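Local coordinates for protein chitin binding domain (Burkholderia pseudomallei, PDB 3UAM) that probably binds chitin or a related polysaccharide and may cleave its chains oxidatively, as lytic polysaccharide monooxygenases of the AA10 family do, at residues E28-Y33 and T189-L194; K52-T57 and A147-D152. All coordinates share one frame; numbering follows the deposited sequence.

Contact 1 (E28-Y33 and T189-L194)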
loop_
_atom_site.group_PDB
_atom_site.type_symbol
_atom_site.label_atom_id
_atom_site.label_comp_id
_atom_site.label_asym_id
_atom_site.label_seq_id
_atom_site.Cartn_x
_atom_site.Cartn_y
_atom_site.Cartn_z
ATOM N N GLU A 28 3.873 7.483 9.459
ATOM C CA GLU A 28 5.026 7.134 8.672
ATOM C C GLU A 28 4.943 5.645 8.322
ATOM O O GLU A 28 4.767 4.790 9.205
ATOM C CB GLU A 28 6.326 7.411 9.433
ATOM C CG GLU A 28 6.648 8.889 9.642
ATOM C CD GLU A 28 5.973 9.516 10.866
ATOM O OE1 GLU A 28 5.018 8.952 11.445
ATOM O OE2 GLU A 28 6.424 10.607 11.263
ATOM N N SER A 29 5.095 5.349 7.040
ATOM C CA SER A 29 5.118 3.982 6.598
ATOM C C SER A 29 6.449 3.357 7.038
ATOM O O SER A 29 7.385 4.063 7.425
ATOM C CB SER A 29 4.942 3.906 5.085
ATOM O OG SER A 29 6.117 4.304 4.417
ATOM N N ARG A 30 6.508 2.033 6.984
ATOM C CA ARG A 30 7.723 1.317 7.302
ATOM C C ARG A 30 8.889 1.851 6.474
ATOM O O ARG A 30 9.982 2.060 7.008
ATOM C CB ARG A 30 7.524 -0.172 7.059
ATOM C CG ARG A 30 8.730 -1.026 7.382
ATOM C CD ARG A 30 8.499 -2.462 6.999
ATOM N NE ARG A 30 7.441 -3.106 7.785
ATOM C CZ ARG A 30 7.091 -4.398 7.650
ATOM N NH1 ARG A 30 7.742 -5.178 6.811
ATOM N NH2 ARG A 30 6.115 -4.931 8.386
ATOM N N ALA A 31 8.647 2.079 5.186
ATOM C CA ALA A 31 9.713 2.529 4.285
ATOM C C ALA A 31 10.151 3.953 4.639
ATOM O O ALA A 31 11.350 4.249 4.615
ATOM C CB ALA A 31 9.289 2.446 2.833
ATOM N N VAL A 32 9.190 4.819 4.966
ATOM C CA VAL A 32 9.507 6.204 5.395
ATOM C C VAL A 32 10.398 6.190 6.645
ATOM O O VAL A 32 11.375 6.946 6.736
ATOM C CB VAL A 32 8.236 7.038 5.638
ATOM C CG1 VAL A 32 8.539 8.324 6.415
ATOM C CG2 VAL A 32 7.580 7.353 4.300
ATOM N N TYR A 33 10.079 5.322 7.598
ATOM C CA TYR A 33 10.910 5.217 8.788
ATOM C C TYR A 33 12.317 4.726 8.420
ATOM O O TYR A 33 13.288 5.167 9.018
ATOM C CB TYR A 33 10.311 4.258 9.805
ATOM C CG TYR A 33 9.354 4.820 10.820
ATOM C CD1 TYR A 33 9.521 6.078 11.393
ATOM C CD2 TYR A 33 8.312 4.034 11.273
ATOM C CE1 TYR A 33 8.640 6.536 12.368
ATOM C CE2 TYR A 33 7.434 4.482 12.220
ATOM C CZ TYR A 33 7.598 5.720 12.765
ATOM O OH TYR A 33 6.711 6.083 13.732
ATOM N N THR A 189 -5.618 -6.187 19.220
ATOM C CA THR A 189 -4.576 -6.009 20.228
ATOM C C THR A 189 -3.216 -6.419 19.646
ATOM O O THR A 189 -3.137 -7.286 18.779
ATOM C CB THR A 189 -4.845 -6.890 21.454
ATOM O OG1 THR A 189 -6.246 -6.865 21.723
ATOM C CG2 THR A 189 -4.087 -6.384 22.674
ATOM N N GLY A 190 -2.144 -5.792 20.128
ATOM C CA GLY A 190 -0.793 -6.188 19.733
ATOM C C GLY A 190 -0.421 -5.695 18.344
ATOM O O GLY A 190 -1.042 -4.794 17.808
ATOM N N TYR A 191 0.606 -6.313 17.770
ATOM C CA TYR A 191 1.185 -5.871 16.494
ATOM C C TYR A 191 0.300 -6.292 15.310
ATOM O O TYR A 191 -0.127 -7.464 15.194
ATOM C CB TYR A 191 2.608 -6.426 16.345
ATOM C CG TYR A 191 3.292 -6.205 15.007
ATOM C CD1 TYR A 191 3.184 -5.004 14.313
ATOM C CD2 TYR A 191 4.094 -7.190 14.476
ATOM C CE1 TYR A 191 3.823 -4.825 13.100
ATOM C CE2 TYR A 191 4.750 -7.022 13.278
ATOM C CZ TYR A 191 4.615 -5.842 12.587
ATOM O OH TYR A 191 5.287 -5.718 11.388
ATOM N N HIS A 192 -0.003 -5.301 14.476
ATOM C CA HIS A 192 -0.765 -5.480 13.265
ATOM C C HIS A 192 -0.205 -4.643 12.149
ATOM O O HIS A 192 0.515 -3.642 12.384
ATOM C CB HIS A 192 -2.219 -5.166 13.520
ATOM C CG HIS A 192 -2.884 -6.214 14.342
ATOM N ND1 HIS A 192 -3.336 -7.364 13.807
ATOM C CD2 HIS A 192 -3.060 -6.316 15.719
ATOM C CE1 HIS A 192 -3.801 -8.161 14.802
ATOM N NE2 HIS A 192 -3.638 -7.512 15.968
ATOM N N VAL A 193 -0.461 -5.093 10.928
ATOM C CA VAL A 193 -0.014 -4.359 9.756
ATOM C C VAL A 193 -1.196 -3.805 8.982
ATOM O O VAL A 193 -2.152 -4.509 8.719
ATOM C CB VAL A 193 0.897 -5.228 8.881
ATOM C CG1 VAL A 193 1.146 -4.563 7.526
ATOM C CG2 VAL A 193 2.183 -5.515 9.650
ATOM N N LEU A 194 -1.125 -2.513 8.657
ATOM C CA LEU A 194 -2.043 -1.856 7.749
ATOM C C LEU A 194 -1.318 -1.679 6.434
ATOM O O LEU A 194 -0.310 -0.948 6.362
ATOM C CB LEU A 194 -2.455 -0.498 8.308
ATOM C CG LEU A 194 -3.483 0.331 7.506
ATOM C CD1 LEU A 194 -4.832 -0.329 7.485
ATOM C CD2 LEU A 194 -3.596 1.738 8.094
HETATM O O HOH W 1 6.169 -7.752 9.626
#
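R30, at the start of helix 30-36, faces V193 of strand 190-200 with the two CA atoms 9.9 Å apart, a separation too wide for backbone contact that is bridged by the R30 side chain. The arginine runs out extended through CB and CG, then turns about the CG-CD bond (chi3 -66°) and brings NH2 up to the side chains that project from the strand. There R30 NH2 comes 3.2 Å from Y191 OH, and the guanidinium is tilted 39° from the phenol ring. V193 CG2 lies 4.2 Å from R30 NH2. Both partners approach the guanidinium obliquely, and the arginine crosses each of them at about a right angle. A water links the two polar ends: it donates to Y191 OH at 2.8 Å and accepts a weak bond from R30 NH2 at 3.1 Å. The stronger ties lie beyond the two segments. D212 OD1, on strand 205-215, forms a salt bridge with R30 NH2 and a hydrogen bond with Y191 OH, R30 NH1 is bonded to L94 O, and W103 makes a cation-pi contact with the guanidinium. The helix start itself is fixed by S29, the N-cap residue, whose OG accepts from V32 N at 3.2 Å along a nearly straight line (165°). All three touching residues are buried, so the arginine charge sits inside the protein, where the D212 carboxylate probably offsets it. Sharing that carboxylate and a water, the guanidinium and the phenol hydroxyl form one polar cluster joining the helix to the sheet.

Contact 2 (K52-T57 and A147-D152)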
loop_
_atom_site.group_PDB
_atom_site.type_symbol
_atom_site.label_atom_id
_atom_site.label_comp_id
_atom_site.label_asym_id
_atom_site.label_seq_id
_atom_site.Cartn_x
_atom_site.Cartn_y
_atom_site.Cartn_z
ATOM N N LYS A 52 -0.579 -4.583 -9.564
ATOM C CA LYS A 52 -1.781 -4.259 -8.786
ATOM C C LYS A 52 -2.728 -5.462 -8.612
ATOM O O LYS A 52 -2.528 -6.523 -9.182
ATOM C CB LYS A 52 -2.534 -3.055 -9.432
ATOM C CG LYS A 52 -3.056 -3.319 -10.837
ATOM C CD LYS A 52 -3.577 -2.042 -11.484
ATOM C CE LYS A 52 -3.885 -2.233 -12.951
ATOM N NZ LYS A 52 -4.475 -1.014 -13.574
ATOM N N PHE A 53 -3.763 -5.261 -7.807
ATOM C CA PHE A 53 -4.825 -6.248 -7.534
ATOM C C PHE A 53 -4.432 -7.332 -6.519
ATOM O O PHE A 53 -5.012 -8.427 -6.506
ATOM C CB PHE A 53 -5.410 -6.885 -8.808
ATOM C CG PHE A 53 -5.865 -5.918 -9.858
ATOM C CD1 PHE A 53 -6.167 -4.608 -9.575
ATOM C CD2 PHE A 53 -6.027 -6.356 -11.159
ATOM C CE1 PHE A 53 -6.614 -3.749 -10.572
ATOM C CE2 PHE A 53 -6.477 -5.513 -12.153
ATOM C CZ PHE A 53 -6.758 -4.193 -11.857
ATOM N N PHE A 54 -3.476 -7.018 -5.640
ATOM C CA PHE A 54 -3.377 -7.735 -4.372
ATOM C C PHE A 54 -4.793 -7.911 -3.787
ATOM O O PHE A 54 -5.564 -6.954 -3.778
ATOM C CB PHE A 54 -2.485 -6.945 -3.412
ATOM C CG PHE A 54 -2.348 -7.566 -2.065
ATOM C CD1 PHE A 54 -3.239 -7.264 -1.057
ATOM C CD2 PHE A 54 -1.318 -8.440 -1.812
ATOM C CE1 PHE A 54 -3.101 -7.851 0.186
ATOM C CE2 PHE A 54 -1.175 -9.020 -0.577
ATOM C CZ PHE A 54 -2.062 -8.720 0.421
ATOM N N PRO A 55 -5.133 -9.110 -3.275
ATOM C CA PRO A 55 -4.282 -10.267 -3.023
ATOM C C PRO A 55 -4.224 -11.296 -4.149
ATOM O O PRO A 55 -3.861 -12.444 -3.901
ATOM C CB PRO A 55 -4.937 -10.882 -1.781
ATOM C CG PRO A 55 -6.393 -10.661 -2.006
ATOM C CD PRO A 55 -6.463 -9.288 -2.653
ATOM N N ALA A 56 -4.528 -10.905 -5.388
ATOM C CA ALA A 56 -4.426 -11.850 -6.500
ATOM C C ALA A 56 -2.956 -12.294 -6.622
ATOM O O ALA A 56 -2.045 -11.598 -6.132
ATOM C CB ALA A 56 -4.937 -11.223 -7.801
ATOM N N THR A 57 -2.735 -13.477 -7.196
ATOM C CA THR A 57 -1.374 -13.997 -7.398
ATOM C C THR A 57 -1.033 -14.208 -8.883
ATOM O O THR A 57 -0.138 -15.025 -9.210
ATOM C CB THR A 57 -1.216 -15.354 -6.706
ATOM O OG1 THR A 57 -2.223 -16.233 -7.212
ATOM C CG2 THR A 57 -1.376 -15.224 -5.177
ATOM N N ALA A 147 -2.328 -14.798 3.612
ATOM C CA ALA A 147 -3.012 -15.462 4.747
ATOM C C ALA A 147 -3.072 -14.650 6.050
ATOM O O ALA A 147 -3.857 -14.993 6.944
ATOM C CB ALA A 147 -2.354 -16.813 5.036
ATOM N N HIS A 148 -2.237 -13.614 6.169
ATOM C CA HIS A 148 -2.203 -12.765 7.346
ATOM C C HIS A 148 -3.229 -11.667 7.298
ATOM O O HIS A 148 -3.526 -11.098 8.332
ATOM C CB HIS A 148 -0.827 -12.122 7.527
ATOM C CG HIS A 148 0.276 -13.117 7.709
ATOM N ND1 HIS A 148 1.504 -12.971 7.159
ATOM C CD2 HIS A 148 0.291 -14.323 8.404
ATOM C CE1 HIS A 148 2.258 -14.036 7.503
ATOM N NE2 HIS A 148 1.518 -14.849 8.273
ATOM N N PHE A 149 -3.744 -11.358 6.109
ATOM C CA PHE A 149 -4.637 -10.239 5.902
ATOM C C PHE A 149 -6.113 -10.659 5.749
ATOM O O PHE A 149 -6.419 -11.699 5.149
ATOM C CB PHE A 149 -4.185 -9.443 4.667
ATOM C CG PHE A 149 -2.909 -8.679 4.888
ATOM C CD1 PHE A 149 -2.937 -7.432 5.485
ATOM C CD2 PHE A 149 -1.693 -9.219 4.529
ATOM C CE1 PHE A 149 -1.783 -6.717 5.684
ATOM C CE2 PHE A 149 -0.520 -8.539 4.756
ATOM C CZ PHE A 149 -0.559 -7.269 5.329
ATOM N N GLU A 150 -7.008 -9.853 6.333
ATOM C CA GLU A 150 -8.439 -10.007 6.147
ATOM C C GLU A 150 -8.793 -9.936 4.659
ATOM O O GLU A 150 -8.343 -9.032 3.959
ATOM C CB GLU A 150 -9.207 -8.916 6.902
ATOM C CG GLU A 150 -9.156 -9.017 8.404
ATOM C CD GLU A 150 -9.943 -10.192 8.968
ATOM O OE1 GLU A 150 -10.811 -10.756 8.251
ATOM O OE2 GLU A 150 -9.707 -10.547 10.143
ATOM N N PRO A 151 -9.615 -10.879 4.175
ATOM C CA PRO A 151 -9.951 -10.900 2.757
ATOM C C PRO A 151 -10.752 -9.659 2.310
ATOM O O PRO A 151 -10.697 -9.272 1.149
ATOM C CB PRO A 151 -10.754 -12.212 2.595
ATOM C CG PRO A 151 -11.312 -12.497 3.945
ATOM C CD PRO A 151 -10.271 -11.977 4.913
ATOM N N ASP A 152 -11.449 -9.025 3.238
ATOM C CA ASP A 152 -12.173 -7.802 2.938
ATOM C C ASP A 152 -11.342 -6.590 3.350
ATOM O O ASP A 152 -10.861 -6.512 4.463
ATOM C CB ASP A 152 -13.523 -7.780 3.646
ATOM C CG ASP A 152 -14.436 -8.882 3.168
ATOM O OD1 ASP A 152 -14.280 -9.383 2.019
ATOM O OD2 ASP A 152 -15.308 -9.275 3.943
#
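F54 and F149 meet as a T-shaped aromatic pair between two loops that pack against the mixed sheet of the AA10 beta-sandwich, one following strand 49-51 and the other preceding strand 155-158. The F54 side chain leaves the backbone with CG anti to its own N (chi1 178°), so that beyond CB the ring extends toward F149. One face of the ring is covered by the next residue: the F54-P55 peptide is cis, and the proline is folded back so that P55 CB sits 3.9 Å above the ring, over its centre, roughly equidistant from all six ring atoms, slightly nearer CD1 and CE1. This is the aromatic-proline packing often found with cis prolines. At the far end F54 CZ reaches F149 CD2, 4.2 Å away and near the plane of the F54 ring. The F54 edge thus points to the face of F149, with the ring planes at 90° and the centroids 6.0 Å apart. W132 joins the cluster from strand 126-133, edge-to-face with F54 and also touching F149, while L195 of strand 190-200 packs on both phenylalanines and Y208 touches F54. R146, just before the 147-152 segment, also ties the loops together by bonding to P55 O and A56 O. A glycerol, probably from crystallisation, bonds to F53 N and F54 O. The turn carrying F54 is closed by a backbone bond from A56 N to F53 O, 2.8 Å long.

In the fold
Both contacts are buried, each centred about 11 Å from the middle of the chain, and their own centres lie about 17 Å apart. Strand 190-200 is common to them: contact 1 uses its residues directly, whereas in contact 2 it is the floor on which the loop side chains rest. They meet at V193, whose O lies 3.8 Å from F149 CE1 in a packing contact. Their chemistry differs. Contact 1 sets a charged and hydroxyl cluster between a helix and the sheet, with D212 of strand 205-215, the L94 carbonyl and a water among its partners; contact 2 is wholly aromatic and apolar across its two segments, and joins loops that carry the exposed prolines P55 and P151.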